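Local coordinates for extracellular solute-binding protein family 1 (Alicyclobacillus acidocaldarius subsp. acidocaldarius, PDB 4OVJ), which probably binds an extracellular solute, perhaps a sugar, and delivers it to an ABC transporter for uptake into the cell, at residues L136-F148 / M271-Q283. Numbering follows the deposited sequence.
With SO4 (sulfate ion), chain B.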
loop_
_atom_site.group_PDB
_atom_site.type_symbol
_atom_site.label_atom_id
_atom_site.label_comp_id
_atom_site.label_asym_id
_atom_site.label_seq_id
_atom_site.Cartn_x
_atom_site.Cartn_y
_atom_site.Cartn_z
ATOM N N LEU A 136 6.854 0.061 -1.028
ATOM C CA LEU A 136 5.840 0.667 -0.183
ATOM C C LEU A 136 4.747 1.392 -0.965
ATOM O O LEU A 136 4.958 1.837 -2.089
ATOM C CB LEU A 136 6.509 1.702 0.713
ATOM C CG LEU A 136 7.704 1.228 1.538
ATOM C CD1 LEU A 136 8.251 2.377 2.370
ATOM C CD2 LEU A 136 7.305 0.066 2.439
ATOM N N ASN A 137 3.585 1.518 -0.334
ATOM C CA ASN A 137 2.532 2.399 -0.796
ATOM C C ASN A 137 1.776 2.920 0.425
ATOM O O ASN A 137 1.781 2.303 1.481
ATOM C CB ASN A 137 1.602 1.641 -1.729
ATOM C CG ASN A 137 0.901 2.520 -2.756
ATOM O OD1 ASN A 137 0.956 3.757 -2.736
ATOM N ND2 ASN A 137 0.234 1.854 -3.686
ATOM N N ASN A 138 1.116 4.053 0.281
ATOM C CA ASN A 138 0.220 4.530 1.319
ATOM C C ASN A 138 -0.772 5.528 0.741
ATOM O O ASN A 138 -0.608 6.002 -0.375
ATOM C CB ASN A 138 1.005 5.150 2.478
ATOM C CG ASN A 138 1.884 6.303 2.049
ATOM O OD1 ASN A 138 3.070 6.120 1.773
ATOM N ND2 ASN A 138 1.314 7.511 2.007
ATOM N N TYR A 139 -1.809 5.824 1.510
ATOM C CA TYR A 139 -2.800 6.800 1.097
ATOM C C TYR A 139 -2.238 8.214 1.099
ATOM O O TYR A 139 -1.376 8.563 1.910
ATOM C CB TYR A 139 -4.015 6.738 2.020
ATOM C CG TYR A 139 -4.994 5.643 1.659
ATOM C CD1 TYR A 139 -5.587 5.610 0.407
ATOM C CD2 TYR A 139 -5.368 4.670 2.592
ATOM C CE1 TYR A 139 -6.503 4.624 0.066
ATOM C CE2 TYR A 139 -6.284 3.684 2.259
ATOM C CZ TYR A 139 -6.847 3.674 0.994
ATOM O OH TYR A 139 -7.749 2.705 0.643
ATOM N N ALA A 140 -2.744 9.019 0.180
ATOM C CA ALA A 140 -2.449 10.443 0.123
ATOM C C ALA A 140 -3.669 11.149 -0.441
ATOM O O ALA A 140 -4.493 10.534 -1.116
ATOM C CB ALA A 140 -1.269 10.689 -0.793
ATOM N N VAL A 141 -3.775 12.433 -0.145
ATOM C CA VAL A 141 -4.658 13.317 -0.888
ATOM C C VAL A 141 -3.847 13.887 -2.036
ATOM O O VAL A 141 -2.811 14.506 -1.828
ATOM C CB VAL A 141 -5.197 14.442 -0.001
ATOM C CG1 VAL A 141 -5.991 15.427 -0.831
ATOM C CG2 VAL A 141 -6.048 13.871 1.121
ATOM N N ILE A 142 -4.313 13.617 -3.249
ATOM C CA ILE A 142 -3.709 14.126 -4.472
ATOM C C ILE A 142 -4.613 15.258 -4.926
ATOM O O ILE A 142 -5.805 15.059 -5.177
ATOM C CB ILE A 142 -3.611 13.052 -5.563
ATOM C CG1 ILE A 142 -2.942 11.786 -5.008
ATOM C CG2 ILE A 142 -2.846 13.603 -6.754
ATOM C CD1 ILE A 142 -2.770 10.665 -6.003
ATOM N N TYR A 143 -4.066 16.461 -5.000
ATOM C CA TYR A 143 -4.904 17.633 -5.220
ATOM C C TYR A 143 -4.324 18.612 -6.250
ATOM O O TYR A 143 -3.113 18.693 -6.457
ATOM C CB TYR A 143 -5.208 18.350 -3.896
ATOM C CG TYR A 143 -4.012 19.013 -3.249
ATOM C CD1 TYR A 143 -3.114 18.289 -2.475
ATOM C CD2 TYR A 143 -3.777 20.367 -3.415
ATOM C CE1 TYR A 143 -2.013 18.898 -1.890
ATOM C CE2 TYR A 143 -2.683 20.982 -2.837
ATOM C CZ TYR A 143 -1.804 20.238 -2.073
ATOM O OH TYR A 143 -0.706 20.841 -1.526
ATOM N N ASP A 144 -5.234 19.325 -6.904
ATOM C CA ASP A 144 -4.894 20.397 -7.829
ATOM C C ASP A 144 -4.391 21.591 -7.006
ATOM O O ASP A 144 -5.163 22.254 -6.296
ATOM C CB ASP A 144 -6.148 20.734 -8.643
ATOM C CG ASP A 144 -5.959 21.884 -9.621
ATOM O OD1 ASP A 144 -5.141 22.784 -9.385
ATOM O OD2 ASP A 144 -6.699 21.914 -10.617
ATOM N N GLU A 145 -3.091 21.834 -7.080
ATOM C CA GLU A 145 -2.460 22.895 -6.302
ATOM C C GLU A 145 -3.112 24.247 -6.502
ATOM O O GLU A 145 -3.429 24.940 -5.538
ATOM C CB GLU A 145 -1.006 23.044 -6.704
ATOM C CG GLU A 145 -0.066 22.119 -6.012
ATOM C CD GLU A 145 1.347 22.668 -6.053
ATOM O OE1 GLU A 145 1.821 22.969 -7.175
ATOM O OE2 GLU A 145 1.961 22.817 -4.970
ATOM N N ALA A 146 -3.283 24.640 -7.758
ATOM C CA ALA A 146 -3.826 25.951 -8.049
ATOM C C ALA A 146 -5.270 26.088 -7.588
ATOM O O ALA A 146 -5.651 27.141 -7.078
ATOM C CB ALA A 146 -3.699 26.279 -9.534
ATOM N N ALA A 147 -6.066 25.029 -7.717
ATOM C CA ALA A 147 -7.443 25.086 -7.248
ATOM C C ALA A 147 -7.524 25.269 -5.730
ATOM O O ALA A 147 -8.293 26.081 -5.234
ATOM C CB ALA A 147 -8.217 23.845 -7.654
ATOM N N PHE A 148 -6.739 24.495 -4.994
ATOM C CA PHE A 148 -6.775 24.562 -3.540
ATOM C C PHE A 148 -6.154 25.843 -2.995
ATOM O O PHE A 148 -6.544 26.304 -1.931
ATOM C CB PHE A 148 -6.175 23.290 -2.917
ATOM C CG PHE A 148 -7.180 22.177 -2.855
ATOM C CD1 PHE A 148 -7.515 21.476 -4.011
ATOM C CD2 PHE A 148 -7.864 21.912 -1.671
ATOM C CE1 PHE A 148 -8.508 20.500 -3.986
ATOM C CE2 PHE A 148 -8.847 20.935 -1.631
ATOM C CZ PHE A 148 -9.160 20.221 -2.792
HETATM N N MSE A 271 -2.890 15.093 -17.291
HETATM C CA MSE A 271 -3.337 16.480 -17.181
HETATM C C MSE A 271 -2.198 17.423 -16.993
HETATM O O MSE A 271 -1.198 17.077 -16.391
HETATM C CB MSE A 271 -4.328 16.629 -16.025
HETATM C CG MSE A 271 -3.717 16.323 -14.648
HETATM SE SE MSE A 271 -5.094 15.930 -13.290
HETATM C CE MSE A 271 -5.684 14.146 -13.876
ATOM N N THR A 272 -2.340 18.644 -17.503
ATOM C CA THR A 272 -1.260 19.616 -17.392
ATOM C C THR A 272 -1.254 20.368 -16.058
ATOM O O THR A 272 -0.230 20.915 -15.669
ATOM C CB THR A 272 -1.281 20.625 -18.547
ATOM O OG1 THR A 272 -2.623 21.015 -18.797
ATOM C CG2 THR A 272 -0.706 19.988 -19.799
ATOM N N ARG A 273 -2.381 20.408 -15.364
ATOM C CA ARG A 273 -2.437 21.072 -14.069
ATOM C C ARG A 273 -1.558 20.352 -13.070
ATOM O O ARG A 273 -1.525 19.124 -13.021
ATOM C CB ARG A 273 -3.870 21.156 -13.552
ATOM C CG ARG A 273 -4.566 19.817 -13.358
ATOM C CD ARG A 273 -5.989 20.107 -13.004
ATOM N NE ARG A 273 -6.819 18.918 -12.959
ATOM C CZ ARG A 273 -7.899 18.784 -12.197
ATOM N NH1 ARG A 273 -8.268 19.746 -11.376
ATOM N NH2 ARG A 273 -8.624 17.680 -12.268
ATOM N N SER A 274 -0.824 21.135 -12.296
ATOM C CA SER A 274 0.128 20.584 -11.344
ATOM C C SER A 274 -0.572 19.982 -10.143
ATOM O O SER A 274 -1.411 20.624 -9.504
ATOM C CB SER A 274 1.082 21.673 -10.884
ATOM O OG SER A 274 1.785 22.180 -11.994
ATOM N N LEU A 275 -0.202 18.743 -9.838
ATOM C CA LEU A 275 -0.739 18.035 -8.684
ATOM C C LEU A 275 0.256 18.014 -7.533
ATOM O O LEU A 275 1.474 17.964 -7.736
ATOM C CB LEU A 275 -1.083 16.608 -9.068
ATOM C CG LEU A 275 -2.053 16.448 -10.229
ATOM C CD1 LEU A 275 -2.384 14.969 -10.440
ATOM C CD2 LEU A 275 -3.324 17.263 -10.014
ATOM N N ALA A 276 -0.278 18.090 -6.330
ATOM C CA ALA A 276 0.514 18.013 -5.112
ATOM C C ALA A 276 -0.112 16.973 -4.193
ATOM O O ALA A 276 -1.221 16.493 -4.435
ATOM C CB ALA A 276 0.586 19.365 -4.430
ATOM N N LEU A 277 0.628 16.642 -3.151
ATOM C CA LEU A 277 0.297 15.571 -2.236
ATOM C C LEU A 277 0.248 16.047 -0.794
ATOM O O LEU A 277 1.104 16.806 -0.337
ATOM C CB LEU A 277 1.325 14.461 -2.367
ATOM C CG LEU A 277 1.572 13.916 -3.772
ATOM C CD1 LEU A 277 2.702 12.903 -3.781
ATOM C CD2 LEU A 277 0.306 13.280 -4.288
ATOM N N ALA A 278 -0.767 15.582 -0.085
ATOM C CA ALA A 278 -0.889 15.788 1.352
ATOM C C ALA A 278 -1.131 14.459 2.023
ATOM O O ALA A 278 -1.659 13.530 1.411
ATOM C CB ALA A 278 -2.025 16.728 1.662
ATOM N N LEU A 279 -0.749 14.356 3.292
ATOM C CA LEU A 279 -1.180 13.199 4.071
ATOM C C LEU A 279 -2.693 13.280 4.282
ATOM O O LEU A 279 -3.259 14.375 4.357
ATOM C CB LEU A 279 -0.463 13.141 5.421
ATOM C CG LEU A 279 1.044 12.933 5.328
ATOM C CD1 LEU A 279 1.651 13.020 6.723
ATOM C CD2 LEU A 279 1.395 11.610 4.654
ATOM N N PRO A 280 -3.362 12.128 4.395
ATOM C CA PRO A 280 -4.813 12.159 4.536
ATOM C C PRO A 280 -5.280 12.732 5.878
ATOM O O PRO A 280 -4.505 12.781 6.848
ATOM C CB PRO A 280 -5.246 10.703 4.355
ATOM C CG PRO A 280 -4.018 9.896 4.288
ATOM C CD PRO A 280 -2.808 10.768 4.337
ATOM N N PRO A 281 -6.530 13.207 5.927
ATOM C CA PRO A 281 -6.957 13.943 7.108
ATOM C C PRO A 281 -7.009 13.123 8.375
ATOM O O PRO A 281 -7.132 11.904 8.327
ATOM C CB PRO A 281 -8.358 14.427 6.740
ATOM C CG PRO A 281 -8.363 14.472 5.272
ATOM C CD PRO A 281 -7.535 13.299 4.857
ATOM N N THR A 282 -6.902 13.822 9.495
ATOM C CA THR A 282 -6.865 13.212 10.798
ATOM C C THR A 282 -8.195 13.312 11.536
ATOM O O THR A 282 -9.053 14.132 11.200
ATOM C CB THR A 282 -5.770 13.876 11.656
ATOM O OG1 THR A 282 -6.043 15.272 11.801
ATOM C CG2 THR A 282 -4.419 13.691 11.018
ATOM N N GLN A 283 -8.340 12.468 12.560
ATOM C CA GLN A 283 -9.490 12.502 13.446
ATOM C C GLN A 283 -9.079 13.042 14.813
ATOM O O GLN A 283 -8.379 12.375 15.545
ATOM C CB GLN A 283 -10.065 11.105 13.625
ATOM C CG GLN A 283 -11.210 11.027 14.614
ATOM C CD GLN A 283 -12.358 11.934 14.239
ATOM O OE1 GLN A 283 -12.910 11.825 13.147
ATOM N NE2 GLN A 283 -12.707 12.850 15.129
HETATM S S SO4 B . -9.042 1.855 -2.616
HETATM O O1 SO4 B . -10.363 1.235 -2.844
HETATM O O2 SO4 B . -8.078 0.870 -2.063
HETATM O O3 SO4 B . -8.503 2.328 -3.907
HETATM O O4 SO4 B . -9.215 3.002 -1.702
HETATM O O HOH W 1 1.534 19.564 -0.727
HETATM O O HOH W 2 -2.466 23.136 -10.191
#
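Asp144 swings its carboxylate away from its own backbone N (chi1 178°), and Arg273, its CG wedged between backbone N and carbonyl carbon (chi1 60°), extends to meet it. Asp144 OD2 lies at the guanidinium edge and takes NH1 of Arg273 on its anti lone pair at 2.8 Å, the carboxylate and guanidinium planes standing 77° apart. The other oxygen, Asp144 OD1, accepts from Ala147 N at 2.9 Å, so this short acid serves as both ion-pair partner and helix N-cap. With alanine in its place, the first turn of helix 145-149 would probably lose its cap and Arg273 one of its carboxylates, though Asp255 also pairs with NH1. Further back along the strand, Val141 and Tyr143 exchange paired backbone hydrogen bonds with Ala278 and Ala276, in antiparallel register. Ala276 suits its place because its lone methyl fits closely between Glu145 CG and a face of the Tyr143 ring, CB 3.5 Å from Tyr143 CZ, while Tyr143 OH shares a water with Leu277 O. On the opposite face of the sheet, branched Ile142 lies alongside Leu277, Ile142 CG1 3.6 Å from Leu277 CD2. Strand 275-278 pairs with one side of strand 128-144, whose other edge bonds strand 256-260; Tyr139 and Pro280 touch helix 185-194, and Leu279 rests on helix 350-365.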